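PDB 3EO7: putative Nitroreductase from Anabaena variabilis ATCC 29413, which binds flavin mononucleotide and probably acts as an oxidoreductase of the FMN-dependent nitroreductase family. Local coordinates for residues A[80-85]-A[109-114]; A[85-88]-A[93-96]; A[332-337]-A[463-468]. All coordinates share one frame; numbering follows the deposited sequence.

Interaction 1 of 3, residues A[80-85]-A[109-114]; sequences RSYGLT and AEVYVV
Tyr-82, where helix 66-82 leads into strand 84-90, reaches to strand 109-115 and makes all the contact between the two segments. The hydrogen bonding centres on its phenol: OH donates to the backbone O of Ala-109 at 2.6 Å, a short bond. The carbonyl oxygen lies at the edge of the ring, near its plane, while the hydroxyl sits above the carbonyl plane, 35° out of it, and meets the C=O at 120°. A water donates to the same OH at 2.8 Å and accepts from Ala-109 N at 3.1 Å, so the phenol is joined to both backbone polar atoms of Ala-109. Strand 109-115 is an inner strand of the antiparallel sheet in the first of two nitroreductase-like regions, flanked by strands 124-129 and 162-169, and the ring also touches Tyr-107 and Cys-130. Apolar packing covers the rest. CB of Ala-109 lies 4.1 Å from Tyr-82 CZ, beside the hydroxyl end, and CG2 of Val-111 approaches Tyr-82 CD2 obliquely at 3.7 Å. With CG anti to the backbone N (chi1 -153°), the tyrosine runs past Val-111 in the opposite direction to that side chain; Val-111 also packs on Leu-192 of helix 181-202.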
ATOM      1  N   ARG A  80      -1.512  -9.668  11.880  1.00 16.42           N
ATOM      2  CA  ARG A  80      -1.000  -8.317  11.973  1.00 17.31           C
ATOM      3  C   ARG A  80      -1.072  -7.662  10.593  1.00 19.64           C
ATOM      4  O   ARG A  80      -1.082  -6.448  10.499  1.00 20.78           O
ATOM      5  CB  ARG A  80       0.437  -8.308  12.487  1.00 18.89           C
ATOM      6  CG  ARG A  80       0.644  -8.806  13.940  1.00 22.86           C
ATOM      7  CD  ARG A  80       0.422  -7.714  14.953  1.00 40.31           C
ATOM      8  NE  ARG A  80       0.490  -8.232  16.329  1.00 41.65           N
ATOM      9  CZ  ARG A  80      -0.548  -8.392  17.164  1.00 45.85           C
ATOM     10  NH1 ARG A  80      -1.798  -8.069  16.829  1.00 44.49           N
ATOM     11  NH2 ARG A  80      -0.323  -8.866  18.389  1.00 45.52           N
ATOM     12  N   SER A  81      -1.116  -8.463   9.523  1.00 16.93           N
ATOM     13  CA  SER A  81      -1.187  -7.927   8.160  1.00 18.41           C
ATOM     14  C   SER A  81      -2.605  -7.504   7.737  1.00 18.08           C
ATOM     15  O   SER A  81      -2.780  -6.441   7.149  1.00 16.68           O
ATOM     16  CB  SER A  81      -0.678  -8.933   7.121  1.00 22.29           C
ATOM     17  OG  SER A  81       0.714  -9.134   7.257  1.00 21.96           O
ATOM     18  N   TYR A  82      -3.591  -8.366   7.976  1.00 15.99           N
ATOM     19  CA  TYR A  82      -4.938  -8.135   7.435  1.00 17.46           C
ATOM     20  C   TYR A  82      -6.053  -8.659   8.317  1.00 16.70           C
ATOM     21  O   TYR A  82      -7.179  -8.869   7.858  1.00 17.73           O
ATOM     22  CB  TYR A  82      -5.004  -8.753   6.046  1.00 15.86           C
ATOM     23  CG  TYR A  82      -5.972  -8.151   5.059  1.00 16.11           C
ATOM     24  CD1 TYR A  82      -6.091  -6.763   4.928  1.00 16.58           C
ATOM     25  CD2 TYR A  82      -6.757  -8.951   4.245  1.00 17.21           C
ATOM     26  CE1 TYR A  82      -6.962  -6.190   3.986  1.00 17.73           C
ATOM     27  CE2 TYR A  82      -7.621  -8.397   3.317  1.00 15.38           C
ATOM     28  CZ  TYR A  82      -7.727  -7.000   3.189  1.00 16.27           C
ATOM     29  OH  TYR A  82      -8.589  -6.443   2.251  1.00 17.10           O
ATOM     30  N   GLY A  83      -5.763  -8.779   9.605  1.00 16.34           N
ATOM     31  CA  GLY A  83      -6.738  -9.274  10.541  1.00 15.77           C
ATOM     32  C   GLY A  83      -7.761  -8.215  10.870  1.00 15.21           C
ATOM     33  O   GLY A  83      -7.526  -7.016  10.649  1.00 15.40           O
ATOM     34  N   LEU A  84      -8.881  -8.665  11.422  1.00 15.38           N
ATOM     35  CA  LEU A  84      -9.919  -7.739  11.917  1.00 15.24           C
ATOM     36  C   LEU A  84      -9.485  -7.135  13.246  1.00 18.89           C
ATOM     37  O   LEU A  84      -9.135  -7.883  14.146  1.00 18.60           O
ATOM     38  CB  LEU A  84     -11.237  -8.471  12.042  1.00 15.48           C
ATOM     39  CG  LEU A  84     -11.794  -9.112  10.798  1.00 16.57           C
ATOM     40  CD1 LEU A  84     -13.240  -9.613  11.147  1.00 20.26           C
ATOM     41  CD2 LEU A  84     -11.745  -8.170   9.562  1.00 18.49           C
ATOM     42  N   THR A  85      -9.456  -5.798  13.360  1.00 14.26           N
ATOM     43  CA  THR A  85      -9.002  -5.157  14.605  1.00 16.51           C
ATOM     44  C   THR A  85     -10.021  -4.224  15.276  1.00 18.80           C
ATOM     45  O   THR A  85      -9.761  -3.720  16.374  1.00 18.44           O
ATOM     46  CB  THR A  85      -7.654  -4.448  14.383  1.00 17.66           C
ATOM     47  OG1 THR A  85      -7.840  -3.308  13.547  1.00 17.20           O
ATOM     48  CG2 THR A  85      -6.648  -5.403  13.800  1.00 15.20           C
ATOM     49  N   ALA A 109      -8.670  -5.800  -1.328  1.00 16.36           N
ATOM     50  CA  ALA A 109      -7.608  -6.810  -1.298  1.00 14.53           C
ATOM     51  C   ALA A 109      -8.031  -8.137  -0.684  1.00 15.48           C
ATOM     52  O   ALA A 109      -8.821  -8.171   0.275  1.00 16.51           O
ATOM     53  CB  ALA A 109      -6.344  -6.263  -0.572  1.00 15.08           C
ATOM     54  N   GLU A 110      -7.536  -9.223  -1.288  1.00 15.36           N
ATOM     55  CA  GLU A 110      -7.701 -10.576  -0.770  1.00 15.32           C
ATOM     56  C   GLU A 110      -6.302 -11.158  -0.649  1.00 16.98           C
ATOM     57  O   GLU A 110      -5.456 -10.948  -1.530  1.00 16.67           O
ATOM     58  CB  GLU A 110      -8.536 -11.498  -1.705  1.00 17.48           C
ATOM     59  CG  GLU A 110      -9.991 -11.344  -1.495  1.00 23.72           C
ATOM     60  CD  GLU A 110     -10.450 -11.887  -0.165  1.00 16.32           C
ATOM     61  OE1 GLU A 110     -10.067 -13.028   0.246  1.00 21.74           O
ATOM     62  OE2 GLU A 110     -11.267 -11.194   0.463  1.00 20.08           O
ATOM     63  N   VAL A 111      -6.089 -11.882   0.447  1.00 13.60           N
ATOM     64  CA  VAL A 111      -4.821 -12.511   0.739  1.00 14.66           C
ATOM     65  C   VAL A 111      -4.919 -14.007   0.548  1.00 18.01           C
ATOM     66  O   VAL A 111      -5.778 -14.672   1.146  1.00 16.44           O
ATOM     67  CB  VAL A 111      -4.360 -12.175   2.174  1.00 14.64           C
ATOM     68  CG1 VAL A 111      -3.104 -13.015   2.574  1.00 14.65           C
ATOM     69  CG2 VAL A 111      -4.096 -10.639   2.315  1.00 15.48           C
ATOM     70  N   TYR A 112      -3.995 -14.527  -0.259  1.00 14.36           N
ATOM     71  CA  TYR A 112      -3.857 -15.951  -0.460  1.00 14.29           C
ATOM     72  C   TYR A 112      -2.487 -16.411   0.006  1.00 16.76           C
ATOM     73  O   TYR A 112      -1.540 -15.651  -0.035  1.00 15.39           O
ATOM     74  CB  TYR A 112      -3.981 -16.295  -1.937  1.00 17.36           C
ATOM     75  CG  TYR A 112      -5.334 -15.987  -2.500  1.00 14.87           C
ATOM     76  CD1 TYR A 112      -5.642 -14.715  -2.946  1.00 15.35           C
ATOM     77  CD2 TYR A 112      -6.302 -16.969  -2.568  1.00 16.67           C
ATOM     78  CE1 TYR A 112      -6.910 -14.405  -3.430  1.00 17.87           C
ATOM     79  CE2 TYR A 112      -7.578 -16.689  -3.048  1.00 15.28           C
ATOM     80  CZ  TYR A 112      -7.871 -15.420  -3.499  1.00 15.34           C
ATOM     81  OH  TYR A 112      -9.128 -15.165  -3.981  1.00 16.13           O
ATOM     82  N   VAL A 113      -2.408 -17.665   0.435  1.00 14.67           N
ATOM     83  CA  VAL A 113      -1.129 -18.294   0.716  1.00 14.66           C
ATOM     84  C   VAL A 113      -0.988 -19.476  -0.238  1.00 16.86           C
ATOM     85  O   VAL A 113      -1.915 -20.314  -0.381  1.00 17.17           O
ATOM     86  CB  VAL A 113      -1.003 -18.794   2.168  1.00 16.31           C
ATOM     87  CG1 VAL A 113       0.280 -19.598   2.361  1.00 16.12           C
ATOM     88  CG2 VAL A 113      -1.050 -17.625   3.171  1.00 15.60           C
ATOM     89  N   VAL A 114       0.166 -19.542  -0.880  1.00 15.24           N
ATOM     90  CA  VAL A 114       0.515 -20.643  -1.799  1.00 14.68           C
ATOM     91  C   VAL A 114       1.591 -21.468  -1.116  1.00 15.15           C
ATOM     92  O   VAL A 114       2.593 -20.922  -0.674  1.00 17.19           O
ATOM     93  CB  VAL A 114       0.978 -20.154  -3.171  1.00 17.47           C
ATOM     94  CG1 VAL A 114       1.368 -21.349  -4.070  1.00 17.97           C
ATOM     95  CG2 VAL A 114      -0.108 -19.332  -3.829  1.00 17.96           C
TER
HETATM   96  O   HOH W   1      -8.139  -3.929   1.075  1.00 13.36           O

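Interaction 2 of 3, residues A[85-88]-A[93-96]; sequences TARM and NTVY
Arg-87 and Tyr-96 lie side by side on one face of a two-stranded antiparallel sheet, their side chains pointing the same way from a non-hydrogen-bonded pair with CA atoms 4.4 Å apart. CG of Arg-87 is set between the backbone N and the carbonyl carbon (chi1 67°), and a further bend at chi3 brings the guanidinium alongside the phenol. The two planes are only 25° apart, yet this is no face-to-face stack: Tyr-96 CE1 lies in the plane of the guanidinium, at its edge, 3.6 Å from Arg-87 NH1. The phenol OH is at the same edge, 3.1 Å from NH1, but the angle is too poor for a hydrogen bond. Lower down, Arg-87 CB packs on Tyr-96 CD1 at 3.9 Å, and Thr-94 CG2 comes obliquely to the guanidinium. Strands 84-90 and 93-98 form a beta hairpin at the protein surface; a classic beta bulge sets Thr-85 and Ala-86 both opposite Leu-97. On the other face are Met-88, a selenomethionine, and Val-95, a hydrogen-bonded pair: Met-88 N donates to Val-95 O at 2.9 Å, and Val-95 N returns a nearly straight bond (174°) to Met-88 O at 2.8 Å. In the conformer described (one of two), the end of Met-88 leads away from 93-96; its side chain also touches Leu-97. Weaker CA-H...O contacts run between the strands, among them Tyr-96 CA to Ala-86 O at 3.4 Å.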
ATOM      1  N   THR A  85      -9.456  -5.798  13.360  1.00 14.26           N
ATOM      2  CA  THR A  85      -9.002  -5.157  14.605  1.00 16.51           C
ATOM      3  C   THR A  85     -10.021  -4.224  15.276  1.00 18.80           C
ATOM      4  O   THR A  85      -9.761  -3.720  16.374  1.00 18.44           O
ATOM      5  CB  THR A  85      -7.654  -4.448  14.383  1.00 17.66           C
ATOM      6  OG1 THR A  85      -7.840  -3.308  13.547  1.00 17.20           O
ATOM      7  CG2 THR A  85      -6.648  -5.403  13.800  1.00 15.20           C
ATOM      8  N   ALA A  86     -11.173  -4.010  14.635  1.00 19.20           N
ATOM      9  CA  ALA A  86     -12.252  -3.203  15.239  1.00 20.21           C
ATOM     10  C   ALA A  86     -13.562  -3.468  14.548  1.00 21.58           C
ATOM     11  O   ALA A  86     -13.624  -4.072  13.479  1.00 18.66           O
ATOM     12  CB  ALA A  86     -11.937  -1.696  15.176  1.00 18.18           C
ATOM     13  N   ARG A  87     -14.628  -2.978  15.160  1.00 23.20           N
ATOM     14  CA  ARG A  87     -15.907  -3.086  14.514  1.00 27.84           C
ATOM     15  C   ARG A  87     -16.645  -1.764  14.667  1.00 29.84           C
ATOM     16  O   ARG A  87     -16.398  -1.020  15.628  1.00 26.39           O
ATOM     17  CB  ARG A  87     -16.649  -4.307  15.011  1.00 28.68           C
ATOM     18  CG  ARG A  87     -17.094  -4.331  16.433  1.00 37.71           C
ATOM     19  CD  ARG A  87     -17.189  -5.785  16.864  1.00 53.18           C
ATOM     20  NE  ARG A  87     -18.408  -6.106  17.599  1.00 64.64           N
ATOM     21  CZ  ARG A  87     -19.441  -6.810  17.110  1.00 71.22           C
ATOM     22  NH1 ARG A  87     -19.425  -7.319  15.875  1.00 69.20           N
ATOM     23  NH2 ARG A  87     -20.505  -7.031  17.877  1.00 74.44           N
HETATM   24  N   MSE A  88     -17.464  -1.426  13.670  0.50 28.67           N
HETATM   25  CA  MSE A  88     -18.235  -0.162  13.597  0.50 30.00           C
HETATM   26  C   MSE A  88     -19.663  -0.479  13.148  0.50 29.66           C
HETATM   27  O   MSE A  88     -19.821  -1.214  12.160  0.50 24.56           O
HETATM   28  CB  MSE A  88     -17.621   0.750  12.528  0.50 30.26           C
HETATM   29  CG  MSE A  88     -16.859   2.017  12.947  0.50 37.20           C
HETATM   30 SE   MSE A  88     -16.142   2.128  14.741  0.37 45.88          SE
HETATM   31  CE  MSE A  88     -14.572   3.220  14.326  0.50 40.38           C
ATOM     32  N   ASN A  93     -26.121  -3.093  10.526  1.00 39.22           N
ATOM     33  CA  ASN A  93     -25.110  -4.150  10.437  1.00 40.59           C
ATOM     34  C   ASN A  93     -23.772  -3.669  11.012  1.00 41.46           C
ATOM     35  O   ASN A  93     -23.667  -2.544  11.532  1.00 40.58           O
ATOM     36  CB  ASN A  93     -24.865  -4.530   8.974  1.00 41.98           C
ATOM     37  CG  ASN A  93     -26.106  -4.907   8.254  1.00 47.95           C
ATOM     38  OD1 ASN A  93     -26.306  -4.491   7.112  1.00 61.33           O
ATOM     39  ND2 ASN A  93     -26.975  -5.675   8.910  1.00 50.12           N
ATOM     40  N   THR A  94     -22.750  -4.520  10.887  1.00 41.48           N
ATOM     41  CA  THR A  94     -21.406  -4.208  11.387  1.00 39.56           C
ATOM     42  C   THR A  94     -20.357  -4.276  10.285  1.00 35.23           C
ATOM     43  O   THR A  94     -20.365  -5.180   9.450  1.00 32.19           O
ATOM     44  CB  THR A  94     -21.008  -5.162  12.516  1.00 41.34           C
ATOM     45  OG1 THR A  94     -20.984  -6.493  12.006  1.00 53.51           O
ATOM     46  CG2 THR A  94     -22.004  -5.099  13.643  1.00 35.34           C
ATOM     47  N   VAL A  95     -19.499  -3.267  10.246  1.00 31.82           N
ATOM     48  CA  VAL A  95     -18.380  -3.229   9.345  1.00 31.39           C
ATOM     49  C   VAL A  95     -17.216  -3.633  10.248  1.00 27.09           C
ATOM     50  O   VAL A  95     -17.142  -3.224  11.408  1.00 27.76           O
ATOM     51  CB  VAL A  95     -18.137  -1.816   8.770  1.00 32.55           C
ATOM     52  CG1 VAL A  95     -16.760  -1.731   7.970  1.00 31.76           C
ATOM     53  CG2 VAL A  95     -19.314  -1.414   7.907  1.00 36.35           C
ATOM     54  N   TYR A  96     -16.353  -4.489   9.748  1.00 20.88           N
ATOM     55  CA  TYR A  96     -15.190  -4.880  10.520  1.00 18.86           C
ATOM     56  C   TYR A  96     -14.004  -4.168   9.924  1.00 21.17           C
ATOM     57  O   TYR A  96     -13.697  -4.360   8.742  1.00 24.67           O
ATOM     58  CB  TYR A  96     -14.976  -6.362  10.434  1.00 19.85           C
ATOM     59  CG  TYR A  96     -16.059  -7.076  11.140  1.00 23.11           C
ATOM     60  CD1 TYR A  96     -16.032  -7.178  12.519  1.00 24.14           C
ATOM     61  CD2 TYR A  96     -17.148  -7.590  10.449  1.00 27.86           C
ATOM     62  CE1 TYR A  96     -17.047  -7.809  13.207  1.00 31.21           C
ATOM     63  CE2 TYR A  96     -18.187  -8.230  11.138  1.00 29.56           C
ATOM     64  CZ  TYR A  96     -18.110  -8.336  12.508  1.00 30.34           C
ATOM     65  OH  TYR A  96     -19.105  -8.951  13.227  1.00 36.39           O
TER

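Interaction 3 of 3, residues A[332-337]-A[463-468]; sequences HKRRST and LGQRLN. With FMN (flavin mononucleotide), chain B.
Arg-334, the first residue to leave helix 325-333, lays CD 3.6 Å from NE2 of Gln-465 on helix 452-473, the side chains crossing at about a right angle; the amide is held by His-191 and Asn-195. No direct hydrogen bond joins the segments. One water accepts from Arg-334 NH1 and donates to Asn-468 OD1 at 2.7 Å, while another donates to Ser-336 OG and Asn-468 OD1. Asn-468 ND2 bonds Gly-464 O one helical turn back, helping fix the amide's rotation. Direct bonds go to the FMN phosphate. With CG anti to the backbone N (chi1 178°) and bends at chi2 and chi3, Arg-334 turns its guanidinium edge to the phosphate, giving NH1 to O1P at 3.0 Å and NH2 to O3P at 2.9 Å; Arg-335 gives NE to O2P at 2.8 Å and NH2 to O3P at 2.7 Å. Ser-336 adds OG to O1P at 2.6 Å and its backbone N to O2P, making two for each terminal oxygen. Replacing Arg-334 with a leucine would probably leave O1P and O3P each short of a charged donor and the water bridging to Asn-468 without NH1. The two guanidinium groups probably offset much of the phosphate's negative charge.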
ATOM      1  N   HIS A 332      -1.956  -3.259  15.966  1.00 18.56           N
ATOM      2  CA  HIS A 332      -3.265  -3.729  16.369  1.00 20.41           C
ATOM      3  C   HIS A 332      -4.271  -2.598  16.618  1.00 18.83           C
ATOM      4  O   HIS A 332      -5.437  -2.730  16.252  1.00 17.65           O
ATOM      5  CB  HIS A 332      -3.162  -4.648  17.600  1.00 20.09           C
ATOM      6  CG  HIS A 332      -4.482  -5.208  18.022  1.00 27.84           C
ATOM      7  ND1 HIS A 332      -5.124  -6.206  17.316  1.00 32.59           N
ATOM      8  CD2 HIS A 332      -5.286  -4.904  19.067  1.00 35.02           C
ATOM      9  CE1 HIS A 332      -6.274  -6.484  17.906  1.00 32.17           C
ATOM     10  NE2 HIS A 332      -6.399  -5.705  18.966  1.00 36.46           N
ATOM     11  N   LYS A 333      -3.826  -1.489  17.210  1.00 18.57           N
ATOM     12  CA  LYS A 333      -4.728  -0.390  17.603  1.00 19.90           C
ATOM     13  C   LYS A 333      -4.932   0.688  16.544  1.00 17.17           C
ATOM     14  O   LYS A 333      -5.817   1.538  16.677  1.00 18.88           O
ATOM     15  CB  LYS A 333      -4.244   0.264  18.897  1.00 20.49           C
ATOM     16  CG  LYS A 333      -3.051   1.149  18.773  1.00 26.71           C
ATOM     17  CD  LYS A 333      -2.656   1.698  20.158  1.00 30.13           C
ATOM     18  CE  LYS A 333      -1.428   2.610  20.078  1.00 36.11           C
ATOM     19  NZ  LYS A 333      -1.015   3.100  21.439  1.00 40.63           N
ATOM     20  N   ARG A 334      -4.112   0.639  15.494  1.00 15.09           N
ATOM     21  CA  ARG A 334      -4.081   1.676  14.470  1.00 16.00           C
ATOM     22  C   ARG A 334      -5.446   1.906  13.866  1.00 16.48           C
ATOM     23  O   ARG A 334      -6.085   0.969  13.392  1.00 16.45           O
ATOM     24  CB  ARG A 334      -3.129   1.265  13.350  1.00 15.66           C
ATOM     25  CG  ARG A 334      -3.071   2.303  12.199  1.00 16.60           C
ATOM     26  CD  ARG A 334      -2.931   1.670  10.829  1.00 15.79           C
ATOM     27  NE  ARG A 334      -4.051   0.763  10.512  1.00 13.42           N
ATOM     28  CZ  ARG A 334      -5.265   1.134  10.152  1.00 16.08           C
ATOM     29  NH1 ARG A 334      -5.572   2.408  10.003  1.00 15.90           N
ATOM     30  NH2 ARG A 334      -6.161   0.199   9.897  1.00 16.80           N
ATOM     31  N   ARG A 335      -5.883   3.160  13.880  1.00 17.59           N
ATOM     32  CA  ARG A 335      -7.111   3.590  13.211  1.00 17.07           C
ATOM     33  C   ARG A 335      -6.809   4.878  12.449  1.00 16.99           C
ATOM     34  O   ARG A 335      -5.916   5.643  12.844  1.00 18.58           O
ATOM     35  CB  ARG A 335      -8.189   3.909  14.242  1.00 17.30           C
ATOM     36  CG  ARG A 335      -8.642   2.739  15.109  1.00 17.25           C
ATOM     37  CD  ARG A 335      -9.778   1.948  14.499  1.00 17.20           C
ATOM     38  NE  ARG A 335      -9.428   1.204  13.285  1.00 16.00           N
ATOM     39  CZ  ARG A 335      -8.960  -0.039  13.281  1.00 16.30           C
ATOM     40  NH1 ARG A 335      -8.776  -0.705  14.408  1.00 14.88           N
ATOM     41  NH2 ARG A 335      -8.727  -0.656  12.126  1.00 14.63           N
ATOM     42  N   SER A 336      -7.580   5.131  11.387  1.00 16.70           N
ATOM     43  CA  SER A 336      -7.519   6.385  10.659  1.00 15.82           C
ATOM     44  C   SER A 336      -8.286   7.400  11.517  1.00 17.33           C
ATOM     45  O   SER A 336      -9.458   7.199  11.841  1.00 18.77           O
ATOM     46  CB  SER A 336      -8.167   6.253   9.293  1.00 17.81           C
ATOM     47  OG  SER A 336      -7.389   5.410   8.467  1.00 14.59           O
ATOM     48  N   THR A 337      -7.637   8.500  11.854  1.00 17.21           N
ATOM     49  CA  THR A 337      -8.242   9.536  12.683  1.00 16.69           C
ATOM     50  C   THR A 337      -9.388  10.270  11.970  1.00 19.40           C
ATOM     51  O   THR A 337      -9.259  10.711  10.841  1.00 20.10           O
ATOM     52  CB  THR A 337      -7.164  10.521  13.099  1.00 16.96           C
ATOM     53  OG1 THR A 337      -6.048   9.776  13.608  1.00 16.79           O
ATOM     54  CG2 THR A 337      -7.681  11.522  14.147  1.00 18.01           C
ATOM     55  N   LEU A 463       4.417   3.350   1.627  1.00 15.23           N
ATOM     56  CA  LEU A 463       4.945   4.508   2.380  1.00 15.39           C
ATOM     57  C   LEU A 463       3.877   5.008   3.355  1.00 14.32           C
ATOM     58  O   LEU A 463       4.172   5.274   4.520  1.00 17.11           O
ATOM     59  CB  LEU A 463       5.377   5.622   1.417  1.00 14.96           C
ATOM     60  CG  LEU A 463       6.587   5.349   0.527  1.00 16.01           C
ATOM     61  CD1 LEU A 463       6.758   6.531  -0.465  1.00 16.73           C
ATOM     62  CD2 LEU A 463       7.879   5.127   1.378  1.00 16.03           C
ATOM     63  N   GLY A 464       2.656   5.169   2.864  1.00 14.93           N
ATOM     64  CA  GLY A 464       1.550   5.618   3.694  1.00 15.43           C
ATOM     65  C   GLY A 464       1.377   4.776   4.950  1.00 15.27           C
ATOM     66  O   GLY A 464       1.173   5.290   6.036  1.00 15.40           O
ATOM     67  N   GLN A 465       1.513   3.458   4.829  1.00 15.53           N
ATOM     68  CA  GLN A 465       1.265   2.633   6.005  1.00 14.61           C
ATOM     69  C   GLN A 465       2.350   2.857   7.053  1.00 15.63           C
ATOM     70  O   GLN A 465       2.071   2.845   8.244  1.00 15.84           O
ATOM     71  CB  GLN A 465       1.134   1.161   5.645  1.00 14.58           C
ATOM     72  CG  GLN A 465       0.714   0.285   6.810  1.00 15.42           C
ATOM     73  CD  GLN A 465      -0.700   0.555   7.348  1.00 16.11           C
ATOM     74  OE1 GLN A 465      -1.424   1.395   6.842  1.00 15.23           O
ATOM     75  NE2 GLN A 465      -1.095  -0.189   8.395  1.00 14.42           N
ATOM     76  N   ARG A 466       3.596   3.042   6.595  1.00 14.95           N
ATOM     77  CA  ARG A 466       4.676   3.302   7.529  1.00 14.82           C
ATOM     78  C   ARG A 466       4.408   4.623   8.244  1.00 14.60           C
ATOM     79  O   ARG A 466       4.608   4.726   9.440  1.00 15.38           O
ATOM     80  CB  ARG A 466       6.023   3.308   6.818  1.00 16.30           C
ATOM     81  CG  ARG A 466       6.427   1.939   6.245  1.00 17.78           C
ATOM     82  CD  ARG A 466       7.820   1.969   5.621  1.00 19.48           C
ATOM     83  NE  ARG A 466       8.906   2.080   6.606  1.00 18.42           N
ATOM     84  CZ  ARG A 466       9.636   1.056   7.055  1.00 20.32           C
ATOM     85  NH1 ARG A 466       9.391  -0.157   6.623  1.00 19.08           N
ATOM     86  NH2 ARG A 466      10.608   1.234   7.934  1.00 17.13           N
ATOM     87  N   LEU A 467       3.934   5.623   7.509  1.00 14.75           N
ATOM     88  CA  LEU A 467       3.607   6.920   8.106  1.00 15.56           C
ATOM     89  C   LEU A 467       2.450   6.792   9.105  1.00 15.81           C
ATOM     90  O   LEU A 467       2.485   7.405  10.165  1.00 15.53           O
ATOM     91  CB  LEU A 467       3.206   7.964   7.015  1.00 17.23           C
ATOM     92  CG  LEU A 467       4.276   8.574   6.124  1.00 22.50           C
ATOM     93  CD1 LEU A 467       3.661   9.271   4.889  1.00 22.60           C
ATOM     94  CD2 LEU A 467       5.101   9.581   6.975  1.00 21.21           C
ATOM     95  N   ASN A 468       1.405   6.038   8.750  1.00 15.71           N
ATOM     96  CA  ASN A 468       0.260   5.834   9.624  1.00 15.21           C
ATOM     97  C   ASN A 468       0.683   5.161  10.954  1.00 16.39           C
ATOM     98  O   ASN A 468       0.306   5.604  12.024  1.00 16.10           O
ATOM     99  CB  ASN A 468      -0.866   5.010   8.958  1.00 15.05           C
ATOM    100  CG  ASN A 468      -1.793   5.851   8.079  1.00 15.23           C
ATOM    101  OD1 ASN A 468      -2.980   6.000   8.397  1.00 16.52           O
ATOM    102  ND2 ASN A 468      -1.269   6.401   6.985  1.00 16.11           N
TER
HETATM  103  N1  FMN B 700     -10.498   8.670   5.369  1.00 13.36           N
HETATM  104  C2  FMN B 700     -11.137   9.889   5.218  1.00 19.23           C
HETATM  105  O2  FMN B 700     -11.764  10.391   6.144  1.00 17.54           O
HETATM  106  N3  FMN B 700     -11.143  10.591   4.042  1.00 16.12           N
HETATM  107  C4  FMN B 700     -10.545  10.113   2.914  1.00 17.03           C
HETATM  108  O4  FMN B 700     -10.424  10.874   1.936  1.00 16.24           O
HETATM  109  C4A FMN B 700      -9.884   8.890   3.020  1.00 14.89           C
HETATM  110  N5  FMN B 700      -9.303   8.325   1.901  1.00 12.76           N
HETATM  111  C5A FMN B 700      -8.559   7.135   2.031  1.00 13.33           C
HETATM  112  C6  FMN B 700      -7.861   6.594   0.957  1.00 12.98           C
HETATM  113  C7  FMN B 700      -7.144   5.404   1.077  1.00 13.46           C
HETATM  114  C7M FMN B 700      -6.286   4.899  -0.093  1.00 13.11           C
HETATM  115  C8  FMN B 700      -7.112   4.736   2.294  1.00 14.61           C
HETATM  116  C8M FMN B 700      -6.199   3.553   2.541  1.00 10.86           C
HETATM  117  C9  FMN B 700      -7.803   5.264   3.401  1.00 13.14           C
HETATM  118  C9A FMN B 700      -8.524   6.463   3.267  1.00 13.07           C
HETATM  119  N10 FMN B 700      -9.217   6.986   4.352  1.00 14.49           N
HETATM  120  C10 FMN B 700      -9.872   8.183   4.240  1.00 14.61           C
HETATM  121  C1' FMN B 700      -9.419   6.188   5.624  1.00 12.78           C
HETATM  122  C2' FMN B 700     -10.462   5.097   5.491  1.00 14.98           C
HETATM  123  O2' FMN B 700     -11.783   5.674   5.599  1.00 16.43           O
HETATM  124  C3' FMN B 700     -10.222   4.040   6.566  1.00 13.02           C
HETATM  125  O3' FMN B 700      -8.991   3.356   6.313  1.00 13.97           O
HETATM  126  C4' FMN B 700     -11.382   3.041   6.733  1.00 13.75           C
HETATM  127  O4' FMN B 700     -12.599   3.723   7.148  1.00 15.56           O
HETATM  128  C5' FMN B 700     -11.011   1.971   7.742  1.00 11.88           C
HETATM  129  O5' FMN B 700     -10.699   2.514   8.997  1.00 14.48           O
HETATM  130  P   FMN B 700      -9.296   2.283   9.690  1.00 14.60           P
HETATM  131  O1P FMN B 700      -8.232   2.936   8.814  1.00 14.99           O
HETATM  132  O2P FMN B 700      -9.421   2.966  11.047  1.00 14.81           O
HETATM  133  O3P FMN B 700      -9.040   0.813   9.845  1.00 13.91           O
HETATM  134  O   HOH W   2      -4.087   4.872  10.577  1.00 14.78           O
HETATM  135  O   HOH W   3      -5.301   6.285   6.763  1.00 14.19           O

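Segments 80-85 and 85-88 run on from each other and have Thr-85 in common, though it takes no part in either contact; Leu-84 CD1 packs on Tyr-96 CB at 3.8 Å. The centres of interactions 1 and 2 lie about 16 Å apart, and that of interaction 3 is about 16 Å from the first and about 17 Å from the second. Thr-85, at the junction, reaches the phosphate site: its OG1 is 2.9 Å from Arg-335 NH1, a probable hydrogen bond, and Ala-86 CB packs against the same NH1. The hairpin of the first nitroreductase-like region therefore meets the phosphate-binding arginines of the second. Ser-102 N, also of the first, bonds the FMN as well, as do Gln-425 and Gly-482 of the second.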